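Local coordinates for protein MerB2 (PDB 5C17) that probably acts as an alkylmercury (organomercurial) lyase and binds a mercury(II) ion, at residues L14-L26 against T54-I68. Residues are numbered along the deposited sequence; the frame is centred on the assembly and turned at random.
Sequences LLAKLPKESVPIL and TVQSVVKILAQRQMI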
loop_
_atom_site.group_PDB
_atom_site.type_symbol
_atom_site.label_atom_id
_atom_site.label_comp_id
_atom_site.label_asym_id
_atom_site.label_seq_id
_atom_site.Cartn_x
_atom_site.Cartn_y
_atom_site.Cartn_z
ATOM N N LEU A 14 -9.094 3.868 12.398
ATOM C CA LEU A 14 -8.931 2.465 12.025
ATOM C C LEU A 14 -8.406 1.625 13.206
ATOM O O LEU A 14 -8.911 0.536 13.465
ATOM C CB LEU A 14 -7.993 2.351 10.820
ATOM C CG LEU A 14 -7.779 0.960 10.241
ATOM C CD1 LEU A 14 -9.066 0.281 9.845
ATOM C CD2 LEU A 14 -6.857 1.094 9.052
ATOM N N LEU A 15 -7.392 2.111 13.918
ATOM C CA LEU A 15 -6.894 1.373 15.080
ATOM C C LEU A 15 -7.987 1.163 16.128
ATOM O O LEU A 15 -8.062 0.099 16.753
ATOM C CB LEU A 15 -5.713 2.108 15.711
ATOM C CG LEU A 15 -4.378 1.963 14.997
ATOM C CD1 LEU A 15 -3.357 2.970 15.500
ATOM C CD2 LEU A 15 -3.841 0.539 15.161
ATOM N N ALA A 16 -8.834 2.171 16.321
ATOM C CA ALA A 16 -9.935 2.063 17.268
ATOM C C ALA A 16 -10.914 0.955 16.860
ATOM O O ALA A 16 -11.506 0.291 17.719
ATOM C CB ALA A 16 -10.662 3.398 17.375
ATOM N N LYS A 17 -11.086 0.771 15.551
ATOM C CA LYS A 17 -12.033 -0.210 15.005
ATOM C C LYS A 17 -11.501 -1.641 14.987
ATOM O O LYS A 17 -12.274 -2.594 14.993
ATOM C CB LYS A 17 -12.407 0.171 13.563
ATOM C CG LYS A 17 -13.268 1.391 13.436
ATOM C CD LYS A 17 -13.331 1.876 11.976
ATOM C CE LYS A 17 -14.419 2.899 11.794
ATOM N NZ LYS A 17 -15.761 2.267 11.802
ATOM N N LEU A 18 -10.190 -1.789 14.891
ATOM C CA LEU A 18 -9.593 -3.104 14.743
ATOM C C LEU A 18 -9.475 -3.830 16.075
ATOM O O LEU A 18 -9.354 -3.199 17.121
ATOM C CB LEU A 18 -8.211 -2.978 14.119
ATOM C CG LEU A 18 -8.206 -2.558 12.655
ATOM C CD1 LEU A 18 -6.790 -2.296 12.191
ATOM C CD2 LEU A 18 -8.867 -3.623 11.770
ATOM N N PRO A 19 -9.490 -5.171 16.044
ATOM C CA PRO A 19 -9.250 -5.957 17.260
ATOM C C PRO A 19 -7.911 -5.642 17.930
ATOM O O PRO A 19 -6.971 -5.253 17.251
ATOM C CB PRO A 19 -9.201 -7.389 16.745
ATOM C CG PRO A 19 -9.884 -7.380 15.462
ATOM C CD PRO A 19 -9.754 -6.026 14.878
ATOM N N LYS A 20 -7.809 -5.867 19.234
ATOM C CA LYS A 20 -6.601 -5.497 20.001
ATOM C C LYS A 20 -5.274 -6.120 19.518
ATOM O O LYS A 20 -4.211 -5.494 19.650
ATOM C CB LYS A 20 -6.789 -5.815 21.496
ATOM C CG LYS A 20 -7.765 -4.884 22.209
ATOM C CD LYS A 20 -7.879 -5.207 23.695
ATOM C CE LYS A 20 -9.121 -4.577 24.308
ATOM N NZ LYS A 20 -8.807 -3.605 25.400
ATOM N N GLU A 21 -5.328 -7.344 18.996
ATOM C CA GLU A 21 -4.121 -8.053 18.541
ATOM C C GLU A 21 -3.810 -7.766 17.070
ATOM O O GLU A 21 -2.937 -8.393 16.472
ATOM C CB GLU A 21 -4.241 -9.559 18.766
ATOM C CG GLU A 21 -4.381 -9.982 20.243
ATOM C CD GLU A 21 -3.135 -9.732 21.133
ATOM O OE1 GLU A 21 -2.093 -9.212 20.675
ATOM O OE2 GLU A 21 -3.209 -10.067 22.335
ATOM N N SER A 22 -4.469 -6.764 16.501
ATOM C CA SER A 22 -4.252 -6.468 15.091
ATOM C C SER A 22 -2.826 -6.028 14.780
ATOM O O SER A 22 -2.264 -6.430 13.758
ATOM C CB SER A 22 -5.224 -5.408 14.604
ATOM O OG SER A 22 -6.548 -5.911 14.576
ATOM N N VAL A 23 -2.239 -5.170 15.611
ATOM C CA VAL A 23 -0.914 -4.647 15.285
ATOM C C VAL A 23 0.175 -5.725 15.376
ATOM O O VAL A 23 0.978 -5.858 14.459
ATOM C CB VAL A 23 -0.557 -3.359 16.071
ATOM C CG1 VAL A 23 0.899 -2.968 15.831
ATOM C CG2 VAL A 23 -1.459 -2.234 15.623
ATOM N N PRO A 24 0.205 -6.533 16.458
ATOM C CA PRO A 24 1.196 -7.621 16.457
ATOM C C PRO A 24 1.093 -8.538 15.227
ATOM O O PRO A 24 2.109 -8.918 14.626
ATOM C CB PRO A 24 0.878 -8.381 17.760
ATOM C CG PRO A 24 0.324 -7.311 18.663
ATOM C CD PRO A 24 -0.496 -6.423 17.746
ATOM N N ILE A 25 -0.130 -8.868 14.834
ATOM C CA ILE A 25 -0.357 -9.740 13.689
ATOM C C ILE A 25 0.018 -9.057 12.364
ATOM O O ILE A 25 0.729 -9.635 11.546
ATOM C CB ILE A 25 -1.803 -10.296 13.711
ATOM C CG1 ILE A 25 -1.929 -11.328 14.836
ATOM C CG2 ILE A 25 -2.184 -10.908 12.357
ATOM C CD1 ILE A 25 -3.344 -11.689 15.200
ATOM N N LEU A 26 -0.414 -7.813 12.187
ATOM C CA LEU A 26 -0.075 -7.058 10.985
ATOM C C LEU A 26 1.425 -6.874 10.851
ATOM O O LEU A 26 1.966 -7.026 9.758
ATOM C CB LEU A 26 -0.766 -5.698 10.947
ATOM C CG LEU A 26 -2.224 -5.736 10.503
ATOM C CD1 LEU A 26 -2.894 -4.414 10.815
ATOM C CD2 LEU A 26 -2.361 -6.068 9.008
ATOM N N THR A 54 -7.951 -16.435 18.405
ATOM C CA THR A 54 -7.788 -14.993 18.184
ATOM C C THR A 54 -7.040 -14.742 16.887
ATOM O O THR A 54 -7.415 -13.859 16.118
ATOM C CB THR A 54 -7.081 -14.317 19.366
ATOM O OG1 THR A 54 -7.874 -14.496 20.538
ATOM C CG2 THR A 54 -6.874 -12.820 19.129
ATOM N N VAL A 55 -6.003 -15.518 16.599
ATOM C CA VAL A 55 -5.330 -15.366 15.318
ATOM C C VAL A 55 -6.331 -15.557 14.181
ATOM O O VAL A 55 -6.372 -14.781 13.240
ATOM C CB VAL A 55 -4.167 -16.348 15.169
ATOM C CG1 VAL A 55 -3.636 -16.364 13.726
ATOM C CG2 VAL A 55 -3.059 -15.985 16.154
ATOM N N GLN A 56 -7.138 -16.604 14.269
ATOM C CA GLN A 56 -8.116 -16.894 13.242
ATOM C C GLN A 56 -9.089 -15.731 13.048
ATOM O O GLN A 56 -9.350 -15.314 11.918
ATOM C CB GLN A 56 -8.864 -18.170 13.618
ATOM C CG GLN A 56 -10.085 -18.500 12.762
ATOM C CD GLN A 56 -10.708 -19.847 13.155
ATOM O OE1 GLN A 56 -10.738 -20.784 12.358
ATOM N NE2 GLN A 56 -11.181 -19.947 14.395
ATOM N N SER A 57 -9.618 -15.196 14.144
ATOM C CA SER A 57 -10.627 -14.150 14.027
ATOM C C SER A 57 -10.042 -12.833 13.550
ATOM O O SER A 57 -10.673 -12.132 12.750
ATOM C CB SER A 57 -11.394 -13.980 15.336
ATOM O OG SER A 57 -10.556 -13.545 16.383
ATOM N N VAL A 58 -8.833 -12.509 13.995
ATOM C CA VAL A 58 -8.191 -11.280 13.550
ATOM C C VAL A 58 -7.842 -11.381 12.065
ATOM O O VAL A 58 -8.108 -10.461 11.293
ATOM C CB VAL A 58 -6.939 -10.972 14.371
ATOM C CG1 VAL A 58 -6.180 -9.803 13.769
ATOM C CG2 VAL A 58 -7.326 -10.668 15.828
ATOM N N VAL A 59 -7.247 -12.493 11.656
ATOM C CA VAL A 59 -6.931 -12.688 10.237
ATOM C C VAL A 59 -8.200 -12.593 9.367
ATOM O O VAL A 59 -8.183 -11.958 8.299
ATOM C CB VAL A 59 -6.185 -14.005 10.010
ATOM C CG1 VAL A 59 -6.116 -14.377 8.532
ATOM C CG2 VAL A 59 -4.769 -13.915 10.613
ATOM N N LYS A 60 -9.313 -13.172 9.826
ATOM C CA LYS A 60 -10.577 -13.076 9.092
ATOM C C LYS A 60 -10.980 -11.616 8.876
ATOM O O LYS A 60 -11.355 -11.232 7.771
ATOM C CB LYS A 60 -11.691 -13.830 9.827
ATOM C CG LYS A 60 -13.044 -13.779 9.141
ATOM C CD LYS A 60 -14.099 -14.615 9.855
ATOM C CE LYS A 60 -15.408 -14.611 9.081
ATOM N NZ LYS A 60 -16.377 -15.598 9.631
ATOM N N ILE A 61 -10.891 -10.806 9.926
ATOM C CA ILE A 61 -11.259 -9.390 9.830
ATOM C C ILE A 61 -10.329 -8.655 8.879
ATOM O O ILE A 61 -10.785 -7.868 8.030
ATOM C CB ILE A 61 -11.263 -8.723 11.221
ATOM C CG1 ILE A 61 -12.506 -9.161 11.984
ATOM C CG2 ILE A 61 -11.254 -7.189 11.097
ATOM C CD1 ILE A 61 -12.435 -8.913 13.473
ATOM N N LEU A 62 -9.024 -8.878 9.015
ATOM C CA LEU A 62 -8.058 -8.187 8.151
ATOM C C LEU A 62 -8.274 -8.554 6.687
ATOM O O LEU A 62 -8.149 -7.712 5.807
ATOM C CB LEU A 62 -6.622 -8.496 8.578
ATOM C CG LEU A 62 -6.228 -8.036 9.974
ATOM C CD1 LEU A 62 -4.853 -8.591 10.323
ATOM C CD2 LEU A 62 -6.280 -6.540 10.101
ATOM N N ALA A 63 -8.624 -9.809 6.432
ATOM C CA ALA A 63 -8.897 -10.251 5.072
ATOM C C ALA A 63 -10.208 -9.649 4.526
ATOM O O ALA A 63 -10.275 -9.247 3.359
ATOM C CB ALA A 63 -8.900 -11.763 4.984
ATOM N N GLN A 64 -11.236 -9.575 5.368
ATOM C CA GLN A 64 -12.498 -8.947 4.978
ATOM C C GLN A 64 -12.269 -7.487 4.582
ATOM O O GLN A 64 -12.835 -7.004 3.598
ATOM C CB GLN A 64 -13.536 -9.027 6.112
ATOM C CG GLN A 64 -14.113 -10.423 6.350
ATOM C CD GLN A 64 -15.018 -10.526 7.586
ATOM O OE1 GLN A 64 -14.798 -9.859 8.610
ATOM N NE2 GLN A 64 -16.038 -11.378 7.490
ATOM N N ARG A 65 -11.408 -6.800 5.333
ATOM C CA ARG A 65 -11.077 -5.397 5.071
ATOM C C ARG A 65 -10.059 -5.257 3.935
ATOM O O ARG A 65 -9.705 -4.155 3.546
ATOM C CB ARG A 65 -10.515 -4.747 6.339
ATOM C CG ARG A 65 -11.544 -4.541 7.426
ATOM C CD ARG A 65 -10.929 -3.911 8.665
ATOM N NE ARG A 65 -11.925 -3.459 9.629
ATOM C CZ ARG A 65 -12.528 -2.284 9.570
ATOM N NH1 ARG A 65 -12.234 -1.439 8.595
ATOM N NH2 ARG A 65 -13.426 -1.954 10.489
ATOM N N GLN A 66 -9.623 -6.383 3.394
ATOM C CA GLN A 66 -8.608 -6.431 2.341
ATOM C C GLN A 66 -7.367 -5.620 2.718
ATOM O O GLN A 66 -6.712 -5.020 1.873
ATOM C CB GLN A 66 -9.193 -5.997 1.000
ATOM C CG GLN A 66 -10.365 -6.847 0.581
ATOM C CD GLN A 66 -10.918 -6.477 -0.784
ATOM O OE1 GLN A 66 -10.701 -5.386 -1.286
ATOM N NE2 GLN A 66 -11.642 -7.402 -1.386
ATOM N N MET A 67 -7.054 -5.653 4.012
ATOM C CA MET A 67 -5.793 -5.138 4.533
ATOM C C MET A 67 -4.672 -6.152 4.434
ATOM O O MET A 67 -3.496 -5.795 4.543
ATOM C CB MET A 67 -5.966 -4.681 5.975
ATOM C CG MET A 67 -6.804 -3.421 6.080
ATOM S SD MET A 67 -7.210 -2.957 7.767
ATOM C CE MET A 67 -5.574 -2.574 8.370
ATOM N N ILE A 68 -5.062 -7.405 4.230
ATOM C CA ILE A 68 -4.169 -8.478 3.807
ATOM C C ILE A 68 -4.849 -9.175 2.641
ATOM O O ILE A 68 -6.075 -9.085 2.480
ATOM C CB ILE A 68 -3.851 -9.489 4.939
ATOM C CG1 ILE A 68 -5.112 -10.251 5.371
ATOM C CG2 ILE A 68 -3.211 -8.776 6.125
ATOM C CD1 ILE A 68 -4.849 -11.326 6.399
HETATM O O HOH W 1 -12.847 -4.210 12.247
#
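Knobs-into-holes packing joins helices 22-34 and 52-64 in the winged helix-turn-helix-like N-terminal part of MerB2, where Ile25 drops among Val55, Val58, Val59 and Leu62. The axes of their contacting segments cross at -79°, so the interlock is local. With CG1 anti to its carbonyl carbon (chi1 -72°), Ile25 reaches with CD1 toward Val58 CG1 (3.7 Å), while its CG2 branch leans on Leu62. The next residue, Leu26, brings CD2 3.8 Å from Leu62 CD1 and also touches Ile68 CG2; its CD1 meets Met67 CE, with Phe207 packing beside them. Trimming Leu26 to an alanine would probably open a gap against Leu62 and Ile68 and remove one wall round the Met67 methyl. Met67 CE also faces Leu14 CD2 and Leu18 CD1 tip to tip. Beyond them, Leu14 CD1 covers one face of the Arg65 guanidinium, 3.8 Å from NH1, and Leu18 CD2 packs 3.7 Å from Arg65 CD. Water 1, at the guanidinium edge, accepts from Arg65 NE (2.9 Å) and donates to Lys17 O. Arg65 NH1 bonds to Ser156 O; NH2 salt-bridges Glu157, which also pairs with Lys17 NZ. Pro19 CG abuts Ile61 CD1 at 3.6 Å. Helix 52-64 then leads into strands 68-70 and 76-79, consistent with a winged helix-turn-helix-like fold.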